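Long-range contacts in uronate dehydrogenase (Agrobacterium tumefaciens, PDB 3RFX), which probably catalyses the NAD-dependent oxidation of uronic acids such as galacturonate and glucuronate to the corresponding aldaric acid lactones, as a Rossmann-fold dehydrogenase: residues A[74-82]-A[258-266]; A[87-96]-A[139-150]. The protein carries 1 engineered substitution. All blocks are in the same frame, centred on the assembly; numbering follows the deposited sequence.

Contact 1 (A[74-82]-A[258-266]). With NAD (nicotinamide-adenine-dinucleotide), chain D.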
loop_
_atom_site.group_PDB
_atom_site.type_symbol
_atom_site.label_atom_id
_atom_site.label_comp_id
_atom_site.label_asym_id
_atom_site.label_seq_id
_atom_site.Cartn_x
_atom_site.Cartn_y
_atom_site.Cartn_z
ATOM N N ILE A 74 32.610 6.793 13.397
ATOM C CA ILE A 74 32.304 8.216 13.464
ATOM C C ILE A 74 30.797 8.429 13.561
ATOM O O ILE A 74 30.039 7.991 12.692
ATOM C CB ILE A 74 32.839 8.966 12.238
ATOM C CG1 ILE A 74 34.342 8.707 12.057
ATOM C CG2 ILE A 74 32.552 10.460 12.362
ATOM C CD1 ILE A 74 35.193 9.252 13.175
ATOM N N SER A 75 30.377 9.116 14.620
ATOM C CA SER A 75 28.962 9.266 14.950
ATOM C C SER A 75 28.416 10.651 14.599
ATOM O O SER A 75 27.201 10.841 14.469
ATOM C CB SER A 75 28.773 9.019 16.448
ATOM O OG SER A 75 29.689 9.811 17.202
ATOM N N VAL A 76 29.315 11.619 14.472
ATOM C CA VAL A 76 28.923 12.984 14.139
ATOM C C VAL A 76 29.504 13.362 12.790
ATOM O O VAL A 76 30.345 12.640 12.248
ATOM C CB VAL A 76 29.416 13.983 15.193
ATOM C CG1 VAL A 76 28.851 13.625 16.559
ATOM C CG2 VAL A 76 30.941 14.011 15.224
ATOM N N GLU A 77 29.066 14.494 12.244
ATOM C CA GLU A 77 29.527 14.899 10.925
ATOM C C GLU A 77 30.992 15.320 10.984
ATOM O O GLU A 77 31.379 16.139 11.817
ATOM C CB GLU A 77 28.648 16.013 10.347
ATOM C CG GLU A 77 28.924 16.340 8.884
ATOM C CD GLU A 77 28.485 15.243 7.914
ATOM O OE1 GLU A 77 27.935 14.218 8.382
ATOM O OE2 GLU A 77 28.668 15.425 6.685
ATOM N N LYS A 78 31.800 14.737 10.100
ATOM C CA LYS A 78 33.233 15.007 10.049
ATOM C C LYS A 78 33.654 15.018 8.599
ATOM O O LYS A 78 32.847 14.710 7.721
ATOM C CB LYS A 78 34.019 13.932 10.807
ATOM C CG LYS A 78 33.792 13.946 12.296
ATOM C CD LYS A 78 35.002 13.397 13.032
ATOM C CE LYS A 78 34.862 13.547 14.546
ATOM N NZ LYS A 78 34.865 14.971 14.970
ATOM N N PRO A 79 34.914 15.400 8.333
ATOM C CA PRO A 79 35.422 15.353 6.962
ATOM C C PRO A 79 35.434 13.923 6.422
ATOM O O PRO A 79 35.521 12.957 7.187
ATOM C CB PRO A 79 36.857 15.879 7.102
ATOM C CG PRO A 79 36.801 16.771 8.308
ATOM C CD PRO A 79 35.856 16.073 9.249
ATOM N N PHE A 80 35.352 13.814 5.104
ATOM C CA PHE A 80 35.261 12.532 4.420
ATOM C C PHE A 80 36.387 11.574 4.797
ATOM O O PHE A 80 36.142 10.396 5.040
ATOM C CB PHE A 80 35.244 12.754 2.906
ATOM C CG PHE A 80 35.096 11.488 2.108
ATOM C CD1 PHE A 80 33.909 10.777 2.126
ATOM C CD2 PHE A 80 36.145 11.015 1.336
ATOM C CE1 PHE A 80 33.768 9.608 1.390
ATOM C CE2 PHE A 80 36.011 9.850 0.598
ATOM C CZ PHE A 80 34.820 9.149 0.627
ATOM N N GLU A 81 37.617 12.076 4.854
ATOM C CA GLU A 81 38.766 11.210 5.134
ATOM C C GLU A 81 38.579 10.376 6.400
ATOM O O GLU A 81 38.850 9.174 6.410
ATOM C CB GLU A 81 40.064 12.024 5.216
ATOM C CG GLU A 81 40.507 12.648 3.893
ATOM C CD GLU A 81 39.769 13.944 3.546
ATOM O OE1 GLU A 81 38.877 14.375 4.318
ATOM O OE2 GLU A 81 40.092 14.538 2.492
ATOM N N GLN A 82 38.111 11.008 7.471
ATOM C CA GLN A 82 37.927 10.306 8.733
ATOM C C GLN A 82 36.757 9.314 8.679
ATOM O O GLN A 82 36.805 8.254 9.301
ATOM C CB GLN A 82 37.691 11.309 9.861
ATOM C CG GLN A 82 38.761 12.387 9.951
ATOM C CD GLN A 82 38.466 13.394 11.037
ATOM O OE1 GLN A 82 37.863 13.063 12.062
ATOM N NE2 GLN A 82 38.893 14.636 10.822
ATOM N N PHE A 258 21.706 18.402 11.983
ATOM C CA PHE A 258 22.621 17.807 10.997
ATOM C C PHE A 258 22.326 18.273 9.578
ATOM O O PHE A 258 23.240 18.347 8.752
ATOM C CB PHE A 258 22.620 16.261 11.048
ATOM C CG PHE A 258 23.611 15.667 12.030
ATOM C CD1 PHE A 258 24.462 14.640 11.640
ATOM C CD2 PHE A 258 23.677 16.119 13.340
ATOM C CE1 PHE A 258 25.362 14.077 12.537
ATOM C CE2 PHE A 258 24.578 15.564 14.241
ATOM C CZ PHE A 258 25.423 14.538 13.837
ATOM N N VAL A 259 21.065 18.572 9.259
ATOM C CA VAL A 259 20.776 19.059 7.911
ATOM C C VAL A 259 21.486 20.396 7.625
ATOM O O VAL A 259 21.777 20.723 6.466
ATOM C CB VAL A 259 19.264 19.211 7.629
ATOM C CG1 VAL A 259 18.533 17.885 7.855
ATOM C CG2 VAL A 259 18.661 20.334 8.492
ATOM N N ASP A 260 21.757 21.156 8.683
ATOM C CA ASP A 260 22.409 22.463 8.559
ATOM C C ASP A 260 23.936 22.354 8.384
ATOM O O ASP A 260 24.595 23.345 8.034
ATOM C CB ASP A 260 22.118 23.329 9.793
ATOM C CG ASP A 260 20.651 23.709 9.922
ATOM O OD1 ASP A 260 19.951 23.794 8.900
ATOM O OD2 ASP A 260 20.205 23.943 11.062
ATOM N N ASN A 261 24.505 21.176 8.643
ATOM C CA ASN A 261 25.948 20.979 8.437
ATOM C C ASN A 261 26.323 21.131 6.969
ATOM O O ASN A 261 25.632 20.605 6.084
ATOM C CB ASN A 261 26.412 19.588 8.907
ATOM C CG ASN A 261 26.407 19.431 10.409
ATOM O OD1 ASN A 261 26.556 20.401 11.154
ATOM N ND2 ASN A 261 26.265 18.186 10.871
ATOM N N PRO A 262 27.431 21.839 6.698
ATOM C CA PRO A 262 28.033 21.839 5.365
ATOM C C PRO A 262 28.850 20.555 5.206
ATOM O O PRO A 262 28.827 19.714 6.100
ATOM C CB PRO A 262 28.967 23.051 5.416
ATOM C CG PRO A 262 29.427 23.080 6.849
ATOM C CD PRO A 262 28.238 22.600 7.674
ATOM N N ILE A 263 29.541 20.399 4.086
ATOM C CA ILE A 263 30.526 19.335 3.960
ATOM C C ILE A 263 31.789 19.848 4.647
ATOM O O ILE A 263 32.416 20.783 4.159
ATOM C CB ILE A 263 30.847 19.034 2.487
ATOM C CG1 ILE A 263 29.578 18.626 1.739
ATOM C CG2 ILE A 263 31.942 17.961 2.373
ATOM C CD1 ILE A 263 28.853 17.448 2.377
ATOM N N PHE A 264 32.139 19.273 5.791
ATOM C CA PHE A 264 33.320 19.732 6.523
ATOM C C PHE A 264 34.603 19.270 5.836
ATOM O O PHE A 264 34.643 18.190 5.250
ATOM C CB PHE A 264 33.317 19.215 7.958
ATOM C CG PHE A 264 32.206 19.763 8.808
ATOM C CD1 PHE A 264 31.936 21.123 8.840
ATOM C CD2 PHE A 264 31.459 18.916 9.611
ATOM C CE1 PHE A 264 30.921 21.622 9.645
ATOM C CE2 PHE A 264 30.445 19.403 10.417
ATOM C CZ PHE A 264 30.176 20.764 10.436
ATOM N N LYS A 265 35.652 20.081 5.933
ATOM C CA LYS A 265 36.922 19.796 5.271
ATOM C C LYS A 265 38.071 19.701 6.278
ATOM O O LYS A 265 38.016 20.289 7.361
ATOM C CB LYS A 265 37.234 20.891 4.258
ATOM C CG LYS A 265 36.128 21.146 3.249
ATOM C CD LYS A 265 36.155 20.132 2.125
ATOM C CE LYS A 265 35.147 20.503 1.043
ATOM N NZ LYS A 265 35.489 19.895 -0.276
ATOM N N GLN A 266 39.111 18.956 5.915
ATOM C CA GLN A 266 40.290 18.816 6.765
ATOM C C GLN A 266 41.220 20.013 6.627
ATOM O O GLN A 266 41.118 20.969 7.395
ATOM C CB GLN A 266 41.042 17.521 6.442
ATOM C CG GLN A 266 40.403 16.283 7.038
ATOM C CD GLN A 266 41.243 15.041 6.838
ATOM O OE1 GLN A 266 41.864 14.858 5.787
ATOM N NE2 GLN A 266 41.268 14.173 7.849
HETATM P PA NAD D . 31.482 8.264 20.150
HETATM O O1A NAD D . 31.949 9.332 18.880
HETATM O O2A NAD D . 31.090 8.947 21.651
HETATM O O5B NAD D . 32.165 6.677 20.165
HETATM C C5B NAD D . 32.856 6.325 19.020
HETATM C C4B NAD D . 34.134 5.519 19.261
HETATM O O4B NAD D . 34.629 4.886 18.090
HETATM C C3B NAD D . 35.213 6.307 19.862
HETATM O O3B NAD D . 35.526 6.088 21.191
HETATM C C2B NAD D . 36.248 6.417 18.821
HETATM O O2B NAD D . 37.590 6.612 19.249
HETATM C C1B NAD D . 36.004 5.198 18.002
HETATM N N9A NAD D . 36.511 5.241 16.657
HETATM C C8A NAD D . 36.365 6.286 15.720
HETATM N N7A NAD D . 37.095 5.940 14.605
HETATM C C5A NAD D . 37.717 4.698 14.862
HETATM C C6A NAD D . 38.565 3.893 14.082
HETATM N N6A NAD D . 38.955 4.326 12.785
HETATM N N1A NAD D . 39.027 2.696 14.599
HETATM C C2A NAD D . 38.670 2.279 15.864
HETATM N N3A NAD D . 37.799 3.092 16.663
HETATM C C4A NAD D . 37.351 4.278 16.138
HETATM O O3 NAD D . 30.106 7.822 19.568
HETATM P PN NAD D . 28.829 7.413 20.428
HETATM O O1N NAD D . 29.235 6.682 21.695
HETATM O O2N NAD D . 28.003 8.638 20.800
HETATM O O5D NAD D . 27.956 6.443 19.537
HETATM O O HOH W 1 26.975 17.503 6.057
HETATM O O HOH W 2 31.241 16.579 6.290
HETATM O O HOH W 3 35.204 16.141 3.515
HETATM O O HOH W 4 38.206 16.892 3.339
#

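Contact 2 (A[87-96]-A[139-150])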
loop_
_atom_site.group_PDB
_atom_site.type_symbol
_atom_site.label_atom_id
_atom_site.label_comp_id
_atom_site.label_asym_id
_atom_site.label_seq_id
_atom_site.Cartn_x
_atom_site.Cartn_y
_atom_site.Cartn_z
ATOM N N ASN A 87 34.195 4.229 9.043
ATOM C CA ASN A 87 32.834 3.765 8.755
ATOM C C ASN A 87 32.687 3.029 7.438
ATOM O O ASN A 87 31.668 2.373 7.198
ATOM C CB ASN A 87 31.853 4.950 8.744
ATOM C CG ASN A 87 31.693 5.593 10.103
ATOM O OD1 ASN A 87 32.390 5.248 11.062
ATOM N ND2 ASN A 87 30.751 6.529 10.199
ATOM N N ILE A 88 33.677 3.170 6.565
ATOM C CA ILE A 88 33.587 2.562 5.244
ATOM C C ILE A 88 34.618 1.438 5.147
ATOM O O ILE A 88 34.257 0.260 5.138
ATOM C CB ILE A 88 33.712 3.613 4.127
ATOM C CG1 ILE A 88 32.529 4.594 4.234
ATOM C CG2 ILE A 88 33.705 2.958 2.755
ATOM C CD1 ILE A 88 32.500 5.657 3.191
ATOM N N ILE A 89 35.897 1.799 5.134
ATOM C CA ILE A 89 36.957 0.804 5.228
ATOM C C ILE A 89 36.794 -0.032 6.487
ATOM O O ILE A 89 36.906 -1.261 6.448
ATOM C CB ILE A 89 38.347 1.472 5.215
ATOM C CG1 ILE A 89 38.554 2.204 3.888
ATOM C CG2 ILE A 89 39.442 0.427 5.472
ATOM C CD1 ILE A 89 39.769 3.133 3.875
ATOM N N GLY A 90 36.509 0.628 7.607
ATOM C CA GLY A 90 36.326 -0.066 8.864
ATOM C C GLY A 90 35.219 -1.106 8.844
ATOM O O GLY A 90 35.349 -2.178 9.446
ATOM N N LEU A 91 34.120 -0.791 8.169
ATOM C CA LEU A 91 32.995 -1.720 8.087
ATOM C C LEU A 91 33.359 -2.923 7.227
ATOM O O LEU A 91 33.064 -4.057 7.577
ATOM C CB LEU A 91 31.736 -1.028 7.540
ATOM C CG LEU A 91 30.701 -0.672 8.610
ATOM C CD1 LEU A 91 29.961 -1.906 9.125
ATOM C CD2 LEU A 91 31.373 0.074 9.772
ATOM N N TYR A 92 33.994 -2.671 6.098
ATOM C CA TYR A 92 34.469 -3.773 5.269
ATOM C C TYR A 92 35.352 -4.722 6.092
ATOM O O TYR A 92 35.137 -5.936 6.103
ATOM C CB TYR A 92 35.210 -3.255 4.037
ATOM C CG TYR A 92 35.890 -4.362 3.258
ATOM C CD1 TYR A 92 35.150 -5.229 2.454
ATOM C CD2 TYR A 92 37.264 -4.559 3.352
ATOM C CE1 TYR A 92 35.767 -6.249 1.754
ATOM C CE2 TYR A 92 37.891 -5.565 2.655
ATOM C CZ TYR A 92 37.136 -6.413 1.858
ATOM O OH TYR A 92 37.755 -7.428 1.166
ATOM N N ASN A 93 36.329 -4.168 6.805
ATOM C CA ASN A 93 37.224 -4.991 7.617
ATOM C C ASN A 93 36.496 -5.775 8.704
ATOM O O ASN A 93 36.825 -6.932 8.979
ATOM C CB ASN A 93 38.337 -4.131 8.239
ATOM C CG ASN A 93 39.296 -3.593 7.201
ATOM O OD1 ASN A 93 39.389 -4.131 6.094
ATOM N ND2 ASN A 93 40.021 -2.523 7.547
ATOM N N LEU A 94 35.513 -5.150 9.340
ATOM C CA LEU A 94 34.767 -5.844 10.375
ATOM C C LEU A 94 34.003 -7.037 9.790
ATOM O O LEU A 94 33.991 -8.113 10.387
ATOM C CB LEU A 94 33.774 -4.909 11.073
ATOM C CG LEU A 94 33.050 -5.539 12.264
ATOM C CD1 LEU A 94 33.978 -5.597 13.471
ATOM C CD2 LEU A 94 31.778 -4.752 12.602
ATOM N N TYR A 95 33.355 -6.841 8.640
ATOM C CA TYR A 95 32.547 -7.916 8.043
ATOM C C TYR A 95 33.414 -9.066 7.512
ATOM O O TYR A 95 33.081 -10.246 7.687
ATOM C CB TYR A 95 31.521 -7.380 7.012
ATOM C CG TYR A 95 30.264 -6.980 7.754
ATOM C CD1 TYR A 95 29.184 -7.848 7.849
ATOM C CD2 TYR A 95 30.211 -5.781 8.469
ATOM C CE1 TYR A 95 28.052 -7.514 8.588
ATOM C CE2 TYR A 95 29.089 -5.437 9.211
ATOM C CZ TYR A 95 28.016 -6.302 9.271
ATOM O OH TYR A 95 26.910 -5.964 10.013
ATOM N N GLU A 96 34.538 -8.713 6.903
ATOM C CA GLU A 96 35.511 -9.714 6.476
ATOM C C GLU A 96 36.059 -10.516 7.660
ATOM O O GLU A 96 36.219 -11.743 7.580
ATOM C CB GLU A 96 36.631 -9.061 5.665
ATOM C CG GLU A 96 36.274 -8.902 4.205
ATOM C CD GLU A 96 35.882 -10.230 3.574
ATOM O OE1 GLU A 96 36.779 -11.067 3.355
ATOM O OE2 GLU A 96 34.677 -10.457 3.320
ATOM N N SER A 139 27.473 7.232 5.239
ATOM C CA SER A 139 28.360 6.135 5.619
ATOM C C SER A 139 27.636 5.087 6.460
ATOM O O SER A 139 27.966 3.899 6.399
ATOM C CB SER A 139 29.612 6.644 6.344
ATOM O OG SER A 139 29.326 6.961 7.689
ATOM N N LYS A 140 26.635 5.507 7.230
ATOM C CA LYS A 140 25.842 4.531 7.975
ATOM C C LYS A 140 24.963 3.711 7.016
ATOM O O LYS A 140 24.759 2.508 7.228
ATOM C CB LYS A 140 25.028 5.196 9.091
ATOM C CG LYS A 140 25.890 5.783 10.245
ATOM C CD LYS A 140 26.671 4.683 10.983
ATOM C CE LYS A 140 27.365 5.211 12.256
ATOM N NZ LYS A 140 28.045 4.117 13.022
ATOM N N CYS A 141 24.474 4.354 5.955
ATOM C CA CYS A 141 23.808 3.646 4.861
ATOM C C CYS A 141 24.745 2.607 4.235
ATOM O O CYS A 141 24.324 1.493 3.913
ATOM C CB CYS A 141 23.349 4.610 3.775
ATOM S SG CYS A 141 21.932 5.661 4.258
ATOM N N PHE A 142 26.009 2.976 4.047
ATOM C CA PHE A 142 26.978 2.023 3.493
ATOM C C PHE A 142 27.066 0.779 4.381
ATOM O O PHE A 142 27.044 -0.353 3.881
ATOM C CB PHE A 142 28.361 2.661 3.318
ATOM C CG PHE A 142 29.440 1.673 2.931
ATOM C CD1 PHE A 142 29.730 1.428 1.599
ATOM C CD2 PHE A 142 30.152 0.992 3.905
ATOM C CE1 PHE A 142 30.718 0.510 1.244
ATOM C CE2 PHE A 142 31.136 0.068 3.552
ATOM C CZ PHE A 142 31.416 -0.160 2.226
ATOM N N GLY A 143 27.164 0.993 5.691
ATOM C CA GLY A 143 27.182 -0.116 6.634
ATOM C C GLY A 143 25.946 -1.004 6.519
ATOM O O GLY A 143 26.040 -2.235 6.550
ATOM N N GLU A 144 24.776 -0.385 6.398
ATOM C CA GLU A 144 23.532 -1.142 6.225
ATOM C C GLU A 144 23.506 -1.953 4.929
ATOM O O GLU A 144 23.061 -3.103 4.923
ATOM C CB GLU A 144 22.317 -0.197 6.238
ATOM C CG GLU A 144 22.067 0.480 7.581
ATOM C CD GLU A 144 20.735 1.239 7.617
ATOM O OE1 GLU A 144 19.968 1.173 6.627
ATOM O OE2 GLU A 144 20.458 1.886 8.643
ATOM N N ASN A 145 23.935 -1.340 3.829
ATOM C CA ASN A 145 23.921 -2.010 2.530
ATOM C C ASN A 145 24.930 -3.149 2.488
ATOM O O ASN A 145 24.659 -4.223 1.923
ATOM C CB ASN A 145 24.214 -1.023 1.402
ATOM C CG ASN A 145 23.104 0.021 1.237
ATOM O OD1 ASN A 145 21.935 -0.256 1.514
ATOM N ND2 ASN A 145 23.469 1.216 0.789
ATOM N N LEU A 146 26.092 -2.907 3.082
ATOM C CA LEU A 146 27.125 -3.942 3.180
ATOM C C LEU A 146 26.641 -5.106 4.041
ATOM O O LEU A 146 26.789 -6.273 3.657
ATOM C CB LEU A 146 28.424 -3.371 3.757
ATOM C CG LEU A 146 29.633 -4.323 3.673
ATOM C CD1 LEU A 146 30.219 -4.271 2.291
ATOM C CD2 LEU A 146 30.685 -3.965 4.713
ATOM N N ALA A 147 26.057 -4.803 5.197
ATOM C CA ALA A 147 25.535 -5.861 6.065
ATOM C C ALA A 147 24.472 -6.692 5.343
ATOM O O ALA A 147 24.422 -7.922 5.488
ATOM C CB ALA A 147 24.963 -5.287 7.367
ATOM N N ARG A 148 23.609 -6.025 4.581
ATOM C CA ARG A 148 22.560 -6.748 3.857
ATOM C C ARG A 148 23.176 -7.707 2.843
ATOM O O ARG A 148 22.729 -8.842 2.705
ATOM C CB ARG A 148 21.596 -5.782 3.152
ATOM C CG ARG A 148 20.471 -6.488 2.366
ATOM C CD ARG A 148 19.463 -7.173 3.299
ATOM N NE ARG A 148 18.887 -8.375 2.693
ATOM C CZ ARG A 148 17.775 -8.974 3.109
ATOM N NH1 ARG A 148 17.075 -8.473 4.124
ATOM N NH2 ARG A 148 17.353 -10.077 2.499
ATOM N N MET A 149 24.208 -7.244 2.138
ATOM C CA MET A 149 24.884 -8.079 1.143
ATOM C C MET A 149 25.530 -9.315 1.789
ATOM O O MET A 149 25.384 -10.436 1.278
ATOM C CB MET A 149 25.905 -7.254 0.341
ATOM C CG MET A 149 26.569 -8.007 -0.821
ATOM S SD MET A 149 28.029 -8.923 -0.252
ATOM C CE MET A 149 29.203 -7.575 -0.046
ATOM N N TYR A 150 26.225 -9.128 2.913
ATOM C CA TYR A 150 26.801 -10.276 3.619
ATOM C C TYR A 150 25.724 -11.213 4.154
ATOM O O TYR A 150 25.937 -12.425 4.253
ATOM C CB TYR A 150 27.748 -9.858 4.750
ATOM C CG TYR A 150 29.141 -9.490 4.273
ATOM C CD1 TYR A 150 30.232 -10.322 4.527
ATOM C CD2 TYR A 150 29.364 -8.314 3.559
ATOM C CE1 TYR A 150 31.517 -9.987 4.087
ATOM C CE2 TYR A 150 30.633 -7.972 3.116
ATOM C CZ TYR A 150 31.708 -8.815 3.384
ATOM O OH TYR A 150 32.965 -8.460 2.942
HETATM O O HOH W 5 29.142 2.398 8.396
#

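Contact 1 (A[74-82]-A[258-266])
E77 meets the F264 ring obliquely, its CG 3.7 Å from F264 CD2, while its carbonyl O lies at the ring edge. Having CG anti to the backbone N (chi1 -171°) and then a bend at chi2 (70°) leads the carboxylate past the ring to a water that donates to OE2 and K78 O and accepts from F264 N. Glutamate suits this buried place because its oxygens also receive the backbone N-H groups of L135 and the engineered A136. P79, at the N-cap of helix 80-100, turns its CA-H to F264 O (CA to O 3.4 Å); a further water joins the same O, at 2.7 Å, to F80 N. Beyond it, Q266 rests CG on P79 CB at 3.6 Å and lays its amide over the E81 carboxylate, planes 10° apart. These near-parallel planes make a stack; E81 OE1 and Q266 OE1, 3.4 Å apart, are both acceptors and form no hydrogen bond. F258 offers its ring edge to V76, CZ 3.8 Å from CA. S75 OG donates to O1A or the bridging O3 of NAD. The C-terminal tail packs on the cofactor-binding loop between strand 67-70 and helix 80-100 of a Rossmann fold.

Contact 2 (A[87-96]-A[139-150])
N87 and S139 join the N-terminal ends of the two segments by a nearly straight hydrogen bond, ND2 to OG 2.9 Å with 169° at the hydrogen, the hydroxyl oxygen lying in the amide plane. Asparagine suits the place because its other end, OD1, accepts from I74 N, so the amide is held from both sides; S139 OG is also bonded to the carbonyl of the engineered A136. Beside them a water donates to N87 O and to S139 O, 2.8 Å from each. The far end has its own polar link: Y150 OH donates to E96 OE2 at 2.7 Å, meeting the carboxylate on its anti side and somewhat out of its plane. E96 OE1 pairs with R99 and with K265 of the second subunit.

Between these ends the contacts are largely apolar. F142, its CG anti to the backbone N (chi1 172°), presents one face to I88, whose CG2 stands 4.0 Å from the ring centroid in a CH-pi contact. A second such contact sets Y95 CB 3.8 Å above the centroid of the Y150 ring; the two tyrosine rings themselves meet obliquely. L146 fills the middle, its CD2 against L91 and Y95. Small residues admit large partners: G143 CA lies 4.1 Å from L91 CG, and A147 CB only 3.4 Å from Y95 OH, which is hydrogen-bonded to T158.

The helix axes approach to 9.2 Å and run nearly parallel, at 21°, as expected of successive helices on one face of a parallel sheet. Beneath them Y95 and K140 reach strand 105-111, K140 NZ bonding A109 O; N93 and L94 pack on helix 55-62, while Y92 stacks on F80 of the second subunit.

Overall arrangement
Contact 1 is a surface contact and contact 2 a buried one, yet both use helix 80-100: the first packs the C-terminal tail on its start and on the loop before it, the second joins its body to helix 135-154. Across contact 1 the polar links run through water, around a proline, two phenylalanine rings and the E77 carboxylate; contact 2 is a helix-helix interface of apolar and aromatic packing with a direct hydrogen bond at each end. The two touch where the NAD-binding loop is tied to the N-terminal end of the helix pair. They also meet across the subunit interface, where K265 and F80 of contact 1 face residues of contact 2 on the second subunit.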